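Local coordinates for lectin (Trichosanthes anguina, PDB 4HR6), which belongs to a three-chain, carbohydrate-binding seed lectin that is a nontoxic homologue of the type II ribosome-inactivating proteins, at residues 80-85 / 136-141; 68-73 / 106-111. All blocks are in the same frame, centred on the assembly; numbering follows the deposited sequence.

How the contacts relate
From the N terminus the chain meets helix 67-74, then the connection 80-85, then helix 103-119 and finally the connection 136-141, so the segments of the two contacts alternate and their loops cross. Contact 2 closes first, when 106-111 returns to 68-73 and brings helix 103-119 against helix 67-74. Contact 1 closes later, when 136-141, after the rest of helix 103-119 and helix 121-132, pairs with 80-85. The two meet on helix 103-119: I81 CD1 packs 3.7 Å from L108 CD2, and L83 CD2 lies against V109 CA. Contact 2 pairs two helices, contact 1 pairs two connections, and I81 and L83 pack 80-85 against helix 103-119.

Contact 1 of 2, residues 80-85 / 136-141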
loop_
_atom_site.group_PDB
_atom_site.type_symbol
_atom_site.label_atom_id
_atom_site.label_comp_id
_atom_site.label_asym_id
_atom_site.label_seq_id
_atom_site.Cartn_x
_atom_site.Cartn_y
_atom_site.Cartn_z
ATOM N N THR B 80 -7.481 20.575 -10.760
ATOM C CA THR B 80 -7.580 21.411 -11.927
ATOM C C THR B 80 -6.230 21.526 -12.646
ATOM O O THR B 80 -6.153 22.012 -13.762
ATOM C CB THR B 80 -8.043 22.805 -11.461
ATOM O OG1 THR B 80 -9.453 22.751 -11.202
ATOM C CG2 THR B 80 -7.757 23.879 -12.481
ATOM N N ILE B 81 -5.154 21.088 -12.015
ATOM C CA ILE B 81 -3.836 21.400 -12.515
ATOM C C ILE B 81 -3.205 20.176 -13.128
ATOM O O ILE B 81 -3.072 19.150 -12.469
ATOM C CB ILE B 81 -2.940 21.927 -11.383
ATOM C CG1 ILE B 81 -3.495 23.259 -10.870
ATOM C CG2 ILE B 81 -1.515 22.098 -11.864
ATOM C CD1 ILE B 81 -3.035 23.606 -9.478
ATOM N N VAL B 82 -2.784 20.307 -14.379
ATOM C CA VAL B 82 -2.233 19.191 -15.115
ATOM C C VAL B 82 -0.824 18.883 -14.640
ATOM O O VAL B 82 -0.048 19.798 -14.361
ATOM C CB VAL B 82 -2.232 19.428 -16.661
ATOM C CG1 VAL B 82 -3.645 19.409 -17.197
ATOM C CG2 VAL B 82 -1.582 20.753 -17.040
ATOM N N LEU B 83 -0.522 17.589 -14.551
ATOM C CA LEU B 83 0.798 17.065 -14.239
ATOM C C LEU B 83 1.322 16.306 -15.446
ATOM O O LEU B 83 0.542 15.779 -16.246
ATOM C CB LEU B 83 0.723 16.101 -13.060
ATOM C CG LEU B 83 0.064 16.682 -11.811
ATOM C CD1 LEU B 83 0.115 15.656 -10.697
ATOM C CD2 LEU B 83 0.761 17.984 -11.420
ATOM N N GLY B 84 2.644 16.227 -15.554
ATOM C CA GLY B 84 3.287 15.540 -16.666
ATOM C C GLY B 84 4.630 16.149 -16.981
ATOM O O GLY B 84 5.091 17.077 -16.304
ATOM N N VAL B 85 5.245 15.644 -18.036
ATOM C CA VAL B 85 6.590 16.024 -18.410
ATOM C C VAL B 85 6.682 17.515 -18.731
ATOM O O VAL B 85 7.576 18.204 -18.239
ATOM C CB VAL B 85 7.063 15.213 -19.620
ATOM C CG1 VAL B 85 8.457 15.656 -20.045
ATOM C CG2 VAL B 85 7.042 13.724 -19.283
ATOM N N THR B 136 -0.501 14.407 -20.598
ATOM C CA THR B 136 -0.852 15.054 -19.360
ATOM C C THR B 136 -2.046 14.359 -18.645
ATOM O O THR B 136 -2.920 13.766 -19.300
ATOM C CB THR B 136 -1.096 16.536 -19.738
ATOM O OG1 THR B 136 0.048 17.324 -19.368
ATOM C CG2 THR B 136 -2.320 17.091 -19.196
ATOM N N PHE B 137 -2.071 14.413 -17.312
ATOM C CA PHE B 137 -3.254 14.003 -16.532
ATOM C C PHE B 137 -3.549 14.983 -15.406
ATOM O O PHE B 137 -2.671 15.726 -14.987
ATOM C CB PHE B 137 -3.082 12.583 -15.968
ATOM C CG PHE B 137 -2.126 12.478 -14.812
ATOM C CD1 PHE B 137 -0.762 12.404 -15.025
ATOM C CD2 PHE B 137 -2.597 12.420 -13.509
ATOM C CE1 PHE B 137 0.115 12.305 -13.964
ATOM C CE2 PHE B 137 -1.720 12.322 -12.440
ATOM C CZ PHE B 137 -0.368 12.261 -12.667
ATOM N N ILE B 138 -4.788 14.971 -14.935
ATOM C CA ILE B 138 -5.217 15.755 -13.792
ATOM C C ILE B 138 -5.525 14.780 -12.654
ATOM O O ILE B 138 -6.269 13.829 -12.844
ATOM C CB ILE B 138 -6.452 16.610 -14.131
ATOM C CG1 ILE B 138 -6.115 17.606 -15.257
ATOM C CG2 ILE B 138 -6.928 17.393 -12.920
ATOM C CD1 ILE B 138 -7.328 18.215 -15.932
ATOM N N PRO B 139 -4.935 14.999 -11.469
ATOM C CA PRO B 139 -5.210 14.101 -10.354
ATOM C C PRO B 139 -6.657 14.135 -9.930
ATOM O O PRO B 139 -7.282 15.191 -9.929
ATOM C CB PRO B 139 -4.340 14.641 -9.215
ATOM C CG PRO B 139 -3.924 15.996 -9.627
ATOM C CD PRO B 139 -3.938 16.027 -11.127
ATOM N N ASP B 140 -7.179 12.982 -9.562
ATOM C CA ASP B 140 -8.540 12.884 -9.072
ATOM C C ASP B 140 -8.470 12.583 -7.567
ATOM O O ASP B 140 -7.411 12.683 -6.966
ATOM C CB ASP B 140 -9.270 11.784 -9.850
ATOM C CG ASP B 140 -10.772 12.062 -10.018
ATOM O OD1 ASP B 140 -11.381 11.461 -10.946
ATOM O OD2 ASP B 140 -11.340 12.864 -9.228
ATOM N N LEU B 141 -9.590 12.188 -6.978
ATOM C CA LEU B 141 -9.672 11.934 -5.548
ATOM C C LEU B 141 -8.786 10.799 -5.055
ATOM O O LEU B 141 -8.391 10.772 -3.887
ATOM C CB LEU B 141 -11.128 11.661 -5.162
ATOM C CG LEU B 141 -12.020 12.900 -5.245
ATOM C CD1 LEU B 141 -13.486 12.536 -5.086
ATOM C CD2 LEU B 141 -11.612 13.898 -4.168
#
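L83 and F137 form a single antiparallel, hydrogen-bonded bridge between two otherwise irregular interhelical connections: L83 N donates to F137 O at 2.9 Å, almost straight at 178°, and F137 N returns a bond to L83 O at 3.1 Å. The pairing stops there, and P139 suits its end. Its ring carbon CD replaces an amide hydrogen and lies 3.5 Å from I81 O, so the next reciprocal bond cannot form on that side.

F137 CB leaves away from 80-85, yet the ring comes back to it and offers a face to L83. Its CG sits between the backbone N and the carbonyl carbon (chi1 74°), and L83 CB rests over that face, 4.3 Å from the centroid, as a CH-pi contact. L83 CD1 continues to F137 CZ at 4.0 Å and lies 4.1 Å from P139 CD, the L83 and P139 side chains crossing at about a right angle.

More open to solvent, V82 CG1 touches two residues of 136-141. It lies 3.6 Å from I138 CG1 and also meets T136 CG2, a methyl whose exact placement is doubtful. Beta-branched residues suit these extended backbones because their methyls spread beside the chain. G84 follows with phi 150°, where a side chain would collide with the carbonyl oxygen of L83, so the backbone shape calls for glycine.

G84 and D140 occupy the N-cap positions of helices 85-96 and 141-159, respectively. P87 of helix 85-96 touches both V82 and T136, and the F137 ring reaches S126 and S130 of helix 121-132. I81 packs on L105 and L83 on Q112, placing the bridge between helices 103-119 and 121-132.

Contact 2 of 2, residues 68-73 / 106-111; sequences KSLENA and SFLVII
L70 and L108 meet in a buried, mainly apolar helix-to-helix contact with no hydrogen bond across it, within the ribosome-inactivating-protein family region, where helix 67-74 lies against helix 103-119. The short segment axes approach to 10.0 Å with their directions 141° apart, so the two segments run obliquely, closer to antiparallel than to parallel.

L70 carries the contact from 68-73. Its side chain and that of L108 slide past each other in opposite directions, and L108 CD1 comes to 3.4 Å from L70 CB. That short approach is doubtful, because the L108 torsion that places its CD atoms is nearly eclipsed (chi2 10°).

The two branches of L70 divide the remaining work. CD1 reaches tip to tip toward I111 CD1 at 3.8 Å, whereas CD2 lies 3.9 Å from F107 CB. A forked leucine suits this position, since it can meet successive turns of the opposing helix at once. F107 contributes its CB here; its ring leads away and meets that of F41. E71 CG lies 4.3 Å from L108 CD2, while E71 OE2 forms a salt bridge with R78.

F63 covers L70 from the preceding loop. F67 supplements the interface against L108 and I111, and L88 and A91 of helix 85-96 pack on I110 of helix 103-119.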
loop_
_atom_site.group_PDB
_atom_site.type_symbol
_atom_site.label_atom_id
_atom_site.label_comp_id
_atom_site.label_asym_id
_atom_site.label_seq_id
_atom_site.Cartn_x
_atom_site.Cartn_y
_atom_site.Cartn_z
ATOM N N LYS B 68 -3.263 23.867 0.900
ATOM C CA LYS B 68 -4.294 24.893 0.939
ATOM C C LYS B 68 -3.719 26.261 0.594
ATOM O O LYS B 68 -4.300 27.011 -0.195
ATOM C CB LYS B 68 -4.946 24.972 2.316
ATOM C CG LYS B 68 -6.109 24.033 2.519
ATOM C CD LYS B 68 -6.823 24.329 3.836
ATOM C CE LYS B 68 -8.031 23.415 4.036
ATOM N NZ LYS B 68 -7.648 21.980 4.185
ATOM N N SER B 69 -2.578 26.598 1.189
ATOM C CA SER B 69 -2.003 27.920 0.960
ATOM C C SER B 69 -1.581 28.041 -0.502
ATOM O O SER B 69 -1.796 29.073 -1.158
ATOM C CB SER B 69 -0.813 28.196 1.890
ATOM O OG SER B 69 -0.302 29.512 1.674
ATOM N N LEU B 70 -0.954 26.999 -1.004
ATOM C CA LEU B 70 -0.541 26.987 -2.405
ATOM C C LEU B 70 -1.716 27.119 -3.356
ATOM O O LEU B 70 -1.630 27.848 -4.345
ATOM C CB LEU B 70 0.241 25.720 -2.724
ATOM C CG LEU B 70 1.661 25.766 -2.158
ATOM C CD1 LEU B 70 2.284 24.397 -2.187
ATOM C CD2 LEU B 70 2.507 26.749 -2.954
ATOM N N GLU B 71 -2.794 26.401 -3.066
ATOM C CA GLU B 71 -4.008 26.437 -3.914
ATOM C C GLU B 71 -4.653 27.819 -3.853
ATOM O O GLU B 71 -5.057 28.412 -4.870
ATOM C CB GLU B 71 -4.998 25.351 -3.477
ATOM C CG GLU B 71 -4.576 23.951 -3.936
ATOM C CD GLU B 71 -5.490 22.834 -3.435
ATOM O OE1 GLU B 71 -6.253 23.044 -2.482
ATOM O OE2 GLU B 71 -5.432 21.715 -3.973
ATOM N N ASN B 72 -4.718 28.347 -2.648
ATOM C CA ASN B 72 -5.207 29.695 -2.457
ATOM C C ASN B 72 -4.439 30.728 -3.290
ATOM O O ASN B 72 -5.021 31.553 -3.986
ATOM C CB ASN B 72 -5.102 30.051 -0.990
ATOM C CG ASN B 72 -6.157 31.014 -0.571
ATOM O OD1 ASN B 72 -5.953 32.228 -0.591
ATOM N ND2 ASN B 72 -7.323 30.480 -0.225
ATOM N N ALA B 73 -3.123 30.662 -3.230
ATOM C CA ALA B 73 -2.278 31.579 -3.964
ATOM C C ALA B 73 -2.303 31.324 -5.488
ATOM O O ALA B 73 -2.170 32.262 -6.267
ATOM C CB ALA B 73 -0.863 31.486 -3.439
ATOM N N SER B 106 3.533 26.441 -10.057
ATOM C CA SER B 106 4.725 25.652 -10.358
ATOM C C SER B 106 5.129 24.786 -9.167
ATOM O O SER B 106 5.494 23.634 -9.360
ATOM C CB SER B 106 5.867 26.543 -10.841
ATOM O OG SER B 106 5.440 27.359 -11.928
ATOM N N PHE B 107 5.009 25.318 -7.944
ATOM C CA PHE B 107 5.262 24.513 -6.749
ATOM C C PHE B 107 4.296 23.312 -6.635
ATOM O O PHE B 107 4.701 22.206 -6.322
ATOM C CB PHE B 107 5.202 25.364 -5.471
ATOM C CG PHE B 107 6.516 26.007 -5.107
ATOM C CD1 PHE B 107 6.611 27.375 -4.932
ATOM C CD2 PHE B 107 7.653 25.238 -4.936
ATOM C CE1 PHE B 107 7.828 27.965 -4.588
ATOM C CE2 PHE B 107 8.873 25.820 -4.600
ATOM C CZ PHE B 107 8.955 27.179 -4.427
ATOM N N LEU B 108 3.025 23.540 -6.898
ATOM C CA LEU B 108 2.032 22.458 -6.890
ATOM C C LEU B 108 2.408 21.291 -7.827
ATOM O O LEU B 108 2.322 20.110 -7.454
ATOM C CB LEU B 108 0.680 23.030 -7.263
ATOM C CG LEU B 108 -0.422 23.224 -6.218
ATOM C CD1 LEU B 108 0.009 23.035 -4.791
ATOM C CD2 LEU B 108 -1.126 24.566 -6.418
ATOM N N VAL B 109 2.885 21.622 -9.018
ATOM C CA VAL B 109 3.350 20.609 -9.947
ATOM C C VAL B 109 4.549 19.842 -9.395
ATOM O O VAL B 109 4.566 18.602 -9.355
ATOM C CB VAL B 109 3.708 21.241 -11.306
ATOM C CG1 VAL B 109 4.305 20.207 -12.233
ATOM C CG2 VAL B 109 2.472 21.871 -11.953
ATOM N N ILE B 110 5.561 20.591 -8.961
ATOM C CA ILE B 110 6.827 20.013 -8.563
ATOM C C ILE B 110 6.669 19.172 -7.295
ATOM O O ILE B 110 7.170 18.059 -7.222
ATOM C CB ILE B 110 7.890 21.111 -8.370
ATOM C CG1 ILE B 110 8.322 21.658 -9.725
ATOM C CG2 ILE B 110 9.100 20.559 -7.636
ATOM C CD1 ILE B 110 8.889 23.051 -9.668
ATOM N N ILE B 111 5.967 19.705 -6.305
ATOM C CA ILE B 111 5.789 19.008 -5.048
ATOM C C ILE B 111 5.098 17.662 -5.301
ATOM O O ILE B 111 5.547 16.627 -4.823
ATOM C CB ILE B 111 5.027 19.901 -4.025
ATOM C CG1 ILE B 111 5.953 21.031 -3.555
ATOM C CG2 ILE B 111 4.536 19.105 -2.830
ATOM C CD1 ILE B 111 5.254 22.098 -2.753
#